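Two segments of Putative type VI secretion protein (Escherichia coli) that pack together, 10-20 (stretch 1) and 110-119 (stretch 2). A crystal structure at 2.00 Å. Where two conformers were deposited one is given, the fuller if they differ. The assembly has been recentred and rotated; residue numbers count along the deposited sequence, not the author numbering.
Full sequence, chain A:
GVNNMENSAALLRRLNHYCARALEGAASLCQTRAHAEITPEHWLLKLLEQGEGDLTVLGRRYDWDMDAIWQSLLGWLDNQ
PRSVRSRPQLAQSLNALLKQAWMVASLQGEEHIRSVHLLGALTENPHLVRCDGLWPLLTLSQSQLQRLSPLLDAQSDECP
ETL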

# COMPACT_ATOMS: atom_id res chain seq x y z
N ALA A 10 15.80 5.82 -2.20
CA ALA A 10 15.88 5.80 -0.73
C ALA A 10 14.50 5.48 -0.13
O ALA A 10 14.40 4.75 0.85
N LEU A 11 13.44 6.02 -0.76
CA LEU A 11 12.04 5.83 -0.40
C LEU A 11 11.70 4.33 -0.51
O LEU A 11 11.14 3.77 0.43
N LEU A 12 12.10 3.68 -1.62
CA LEU A 12 11.89 2.24 -1.84
C LEU A 12 12.64 1.40 -0.80
O LEU A 12 12.10 0.41 -0.32
N ARG A 13 13.87 1.83 -0.43
CA ARG A 13 14.66 1.14 0.59
C ARG A 13 14.05 1.27 2.00
O ARG A 13 14.39 0.47 2.88
N ARG A 14 13.18 2.26 2.22
CA ARG A 14 12.54 2.46 3.53
C ARG A 14 11.36 1.51 3.77
O ARG A 14 10.96 1.30 4.91
N LEU A 15 10.81 0.94 2.69
CA LEU A 15 9.70 -0.01 2.80
C LEU A 15 10.15 -1.21 3.62
O LEU A 15 11.27 -1.71 3.43
N ASN A 16 9.29 -1.66 4.55
CA ASN A 16 9.62 -2.86 5.31
C ASN A 16 9.52 -4.04 4.32
O ASN A 16 9.05 -3.84 3.19
N HIS A 17 9.94 -5.24 4.74
CA HIS A 17 9.93 -6.41 3.88
C HIS A 17 8.58 -6.86 3.33
O HIS A 17 8.49 -7.22 2.15
N TYR A 18 7.51 -6.75 4.13
CA TYR A 18 6.13 -7.08 3.75
C TYR A 18 5.65 -6.21 2.55
O TYR A 18 5.19 -6.75 1.54
N CYS A 19 5.80 -4.88 2.67
CA CYS A 19 5.43 -3.89 1.66
C CYS A 19 6.29 -3.98 0.42
O CYS A 19 5.78 -3.75 -0.66
N ALA A 20 7.61 -4.22 0.59
CA ALA A 20 8.54 -4.36 -0.53
C ALA A 20 8.19 -5.59 -1.37
O ALA A 20 8.11 -5.49 -2.60
N GLU A 110 9.44 6.93 12.92
CA GLU A 110 9.72 5.60 12.37
C GLU A 110 10.77 5.70 11.26
O GLU A 110 10.85 6.73 10.60
N GLU A 111 11.56 4.63 11.07
CA GLU A 111 12.63 4.57 10.05
C GLU A 111 12.18 3.77 8.83
O GLU A 111 12.82 3.87 7.78
N HIS A 112 11.12 2.97 8.99
CA HIS A 112 10.58 2.10 7.94
C HIS A 112 9.11 2.33 7.66
O HIS A 112 8.35 2.70 8.55
N ILE A 113 8.71 2.08 6.40
CA ILE A 113 7.33 2.24 5.97
C ILE A 113 6.60 0.90 6.06
O ILE A 113 7.06 -0.09 5.48
N ARG A 114 5.45 0.88 6.75
CA ARG A 114 4.61 -0.30 6.86
C ARG A 114 3.26 -0.02 6.21
O ARG A 114 2.99 1.14 5.89
N SER A 115 2.41 -1.05 5.99
CA SER A 115 1.13 -0.82 5.32
C SER A 115 0.19 0.16 6.02
O SER A 115 -0.54 0.87 5.34
N VAL A 116 0.27 0.26 7.36
CA VAL A 116 -0.55 1.23 8.10
C VAL A 116 -0.20 2.67 7.70
O VAL A 116 -1.08 3.52 7.74
N HIS A 117 1.07 2.94 7.30
CA HIS A 117 1.51 4.27 6.86
C HIS A 117 0.96 4.56 5.48
O HIS A 117 0.60 5.71 5.20
N LEU A 118 0.86 3.53 4.62
CA LEU A 118 0.25 3.65 3.29
C LEU A 118 -1.23 3.93 3.50
O LEU A 118 -1.81 4.74 2.78
N LEU A 119 -1.85 3.30 4.53
CA LEU A 119 -3.25 3.52 4.85
C LEU A 119 -3.48 4.93 5.38
O LEU A 119 -4.42 5.60 4.97

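The backbone sets the frame into which the side chains fit. Leu-15 and Ile-113 form a single beta bridge, made by two hydrogen bonds: Ile-113 N donates to Arg-14 O at 2.8 Å, and Asn-16 N donates to Ile-113 O at 2.9 Å, both with N-H...acceptor angles of 163°. Arg-14 O also receives a CA-H...O contact from His-112 CA, at 3.2 Å with an angle of 128° at the hydrogen. The same oxygen lies at the edge of the His-112 ring (chi1 m), near its plane. Together the two stretches bury 468 Å².

Ile-113 has the largest area covered by the other stretch, 98 Å² for the whole residue. Its CA-to-CB bond points sideways, and with chi1 m and chi2 t, Ile-113 CD1 lies 3.8 Å from Leu-11 O and 4.0 Å from Arg-14 CB. The CA-to-CB bond of Leu-15 points away, yet its m, t rotamer brings the end of the side chain back, so that Leu-15 CD2 sits 4.0 Å from Ile-113 CB, an apolar contact. Leu-11 itself points away; its chi1 of -143° falls between wells.

Cys-19 and Leu-118 both point toward the opposing stretch. With chi1 m, the Cys-19 sulfur rests against the start of the second helix: Cys-19 SG is 3.6 Å from Arg-114 C, 3.3 Å from Ser-115 N and 4.0 Å from Ser-115 CB, Ser-115 having chi1 p. Leu-118, in the m, t rotamer, places Leu-118 CD1 3.9 Å from Cys-19 SG, an apolar contact.

No side chain hydrogen-bonds across the stretches; some bond within their own stretch and others elsewhere in the structure. Asn-16, chi1 p, occupies an N-cap position: Cys-19 N donates to Asn-16 OD1 at 3.0 Å and 166°, satisfying a free amide in the first turn of the helix. Asn-16 OD1 also comes within 3.4 Å of Ile-113 O, but both are acceptors and no hydrogen bond forms. Across the stretches, Asn-16 ND2 packs 3.5 Å from Arg-114 CB, while its polar partner lies elsewhere in the structure.

In stretch 2, Arg-114 N donates to His-117 ND1 at 3.1 Å and 171°. His-117 NE2 donates a weak bond to Glu-110 OE1, at 3.1 Å but only 123°. These interactions tie the loop to the helix beginning after Arg-114. The ends of the Arg-14 (chi1 m, chi2 t) and Arg-114 (chi1 p, chi2 t) side chains lead away from the contact; for Arg-14, the closest side-chain approach is Arg-14 CG to Glu-111 O at 3.7 Å.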

# COMPACT_ATOMS: atom_id res chain seq x y z
CB ALA A 10 16.38 7.14 -0.21
CB LEU A 11 11.20 6.66 -1.39
CG LEU A 11 9.97 7.39 -0.92
CD1 LEU A 11 10.32 8.60 -0.04
CD2 LEU A 11 9.18 7.88 -2.12
CB LEU A 12 12.33 1.82 -3.25
CG LEU A 12 11.51 2.33 -4.42
CD1 LEU A 12 12.10 1.86 -5.73
CD2 LEU A 12 10.04 1.88 -4.33
CB ARG A 13 16.11 1.64 0.61
CG ARG A 13 16.91 1.23 -0.62
CD ARG A 13 18.42 1.39 -0.42
NE ARG A 13 18.81 2.73 0.05
CZ ARG A 13 18.92 3.81 -0.72
NH1 ARG A 13 18.64 3.75 -2.01
NH2 ARG A 13 19.29 4.97 -0.20
CB ARG A 14 12.12 3.92 3.71
CG ARG A 14 13.27 4.75 4.24
CD ARG A 14 13.03 6.20 3.97
NE ARG A 14 14.24 6.99 4.19
CZ ARG A 14 14.58 8.04 3.45
NH1 ARG A 14 13.80 8.43 2.44
NH2 ARG A 14 15.69 8.70 3.71
CB LEU A 15 9.27 -0.52 1.42
CG LEU A 15 8.58 0.48 0.51
CD1 LEU A 15 8.48 -0.06 -0.90
CD2 LEU A 15 7.20 0.87 1.05
CB ASN A 16 8.70 -3.02 6.54
CG ASN A 16 7.24 -3.34 6.24
OD1 ASN A 16 6.80 -3.43 5.09
ND2 ASN A 16 6.47 -3.50 7.28
CB HIS A 17 10.82 -7.54 4.44
CG HIS A 17 12.27 -7.17 4.46
ND1 HIS A 17 12.86 -6.44 3.44
CD2 HIS A 17 13.22 -7.46 5.38
CE1 HIS A 17 14.13 -6.30 3.78
NE2 HIS A 17 14.40 -6.90 4.93
CB TYR A 18 5.21 -6.88 4.96
CG TYR A 18 3.82 -7.43 4.77
CD1 TYR A 18 3.54 -8.76 5.02
CD2 TYR A 18 2.78 -6.60 4.38
CE1 TYR A 18 2.25 -9.27 4.86
CE2 TYR A 18 1.49 -7.10 4.19
CZ TYR A 18 1.23 -8.44 4.44
OH TYR A 18 -0.03 -8.95 4.28
CB CYS A 19 5.43 -2.48 2.23
SG CYS A 19 4.13 -2.18 3.44
CB ALA A 20 9.98 -4.44 -0.05
CB GLU A 110 8.43 4.94 11.83
CG GLU A 110 7.22 5.12 12.74
CD GLU A 110 6.69 3.87 13.39
OE1 GLU A 110 5.70 3.31 12.87
OE2 GLU A 110 7.23 3.47 14.44
CB GLU A 111 13.90 3.92 10.63
CG GLU A 111 14.47 4.59 11.86
CD GLU A 111 15.40 5.77 11.60
OE1 GLU A 111 16.29 5.66 10.74
OE2 GLU A 111 15.26 6.79 12.32
CB HIS A 112 10.84 0.62 8.27
CG HIS A 112 12.30 0.28 8.25
ND1 HIS A 112 13.01 0.10 9.42
CD2 HIS A 112 13.14 0.14 7.20
CE1 HIS A 112 14.26 -0.14 9.05
NE2 HIS A 112 14.38 -0.14 7.72
CB ILE A 113 7.23 2.83 4.54
CG1 ILE A 113 8.10 4.10 4.37
CG2 ILE A 113 5.76 3.11 4.15
CD1 ILE A 113 8.30 4.53 2.90
CB ARG A 114 4.51 -0.84 8.29
CG ARG A 114 4.01 0.13 9.33
CD ARG A 114 4.33 -0.38 10.72
NE ARG A 114 3.48 -1.51 11.11
CZ ARG A 114 3.52 -2.09 12.30
NH1 ARG A 114 4.38 -1.66 13.22
NH2 ARG A 114 2.71 -3.10 12.58
CB SER A 115 0.42 -2.12 4.93
OG SER A 115 0.03 -2.86 6.07
CB VAL A 116 -0.55 1.01 9.65
CG1 VAL A 116 0.77 1.44 10.28
CG2 VAL A 116 -1.73 1.73 10.30
CB HIS A 117 3.04 4.42 6.89
CG HIS A 117 3.63 4.17 8.24
ND1 HIS A 117 4.77 3.40 8.40
CD2 HIS A 117 3.22 4.61 9.46
CE1 HIS A 117 5.02 3.39 9.70
NE2 HIS A 117 4.10 4.09 10.38
CB LEU A 118 0.42 2.35 2.48
CG LEU A 118 1.86 1.85 2.24
CD1 LEU A 118 1.86 0.46 1.60
CD2 LEU A 118 2.65 2.80 1.35
CB LEU A 119 -3.79 2.45 5.82
CG LEU A 119 -5.29 2.48 6.04
CD1 LEU A 119 -6.05 2.17 4.75
CD2 LEU A 119 -5.68 1.50 7.11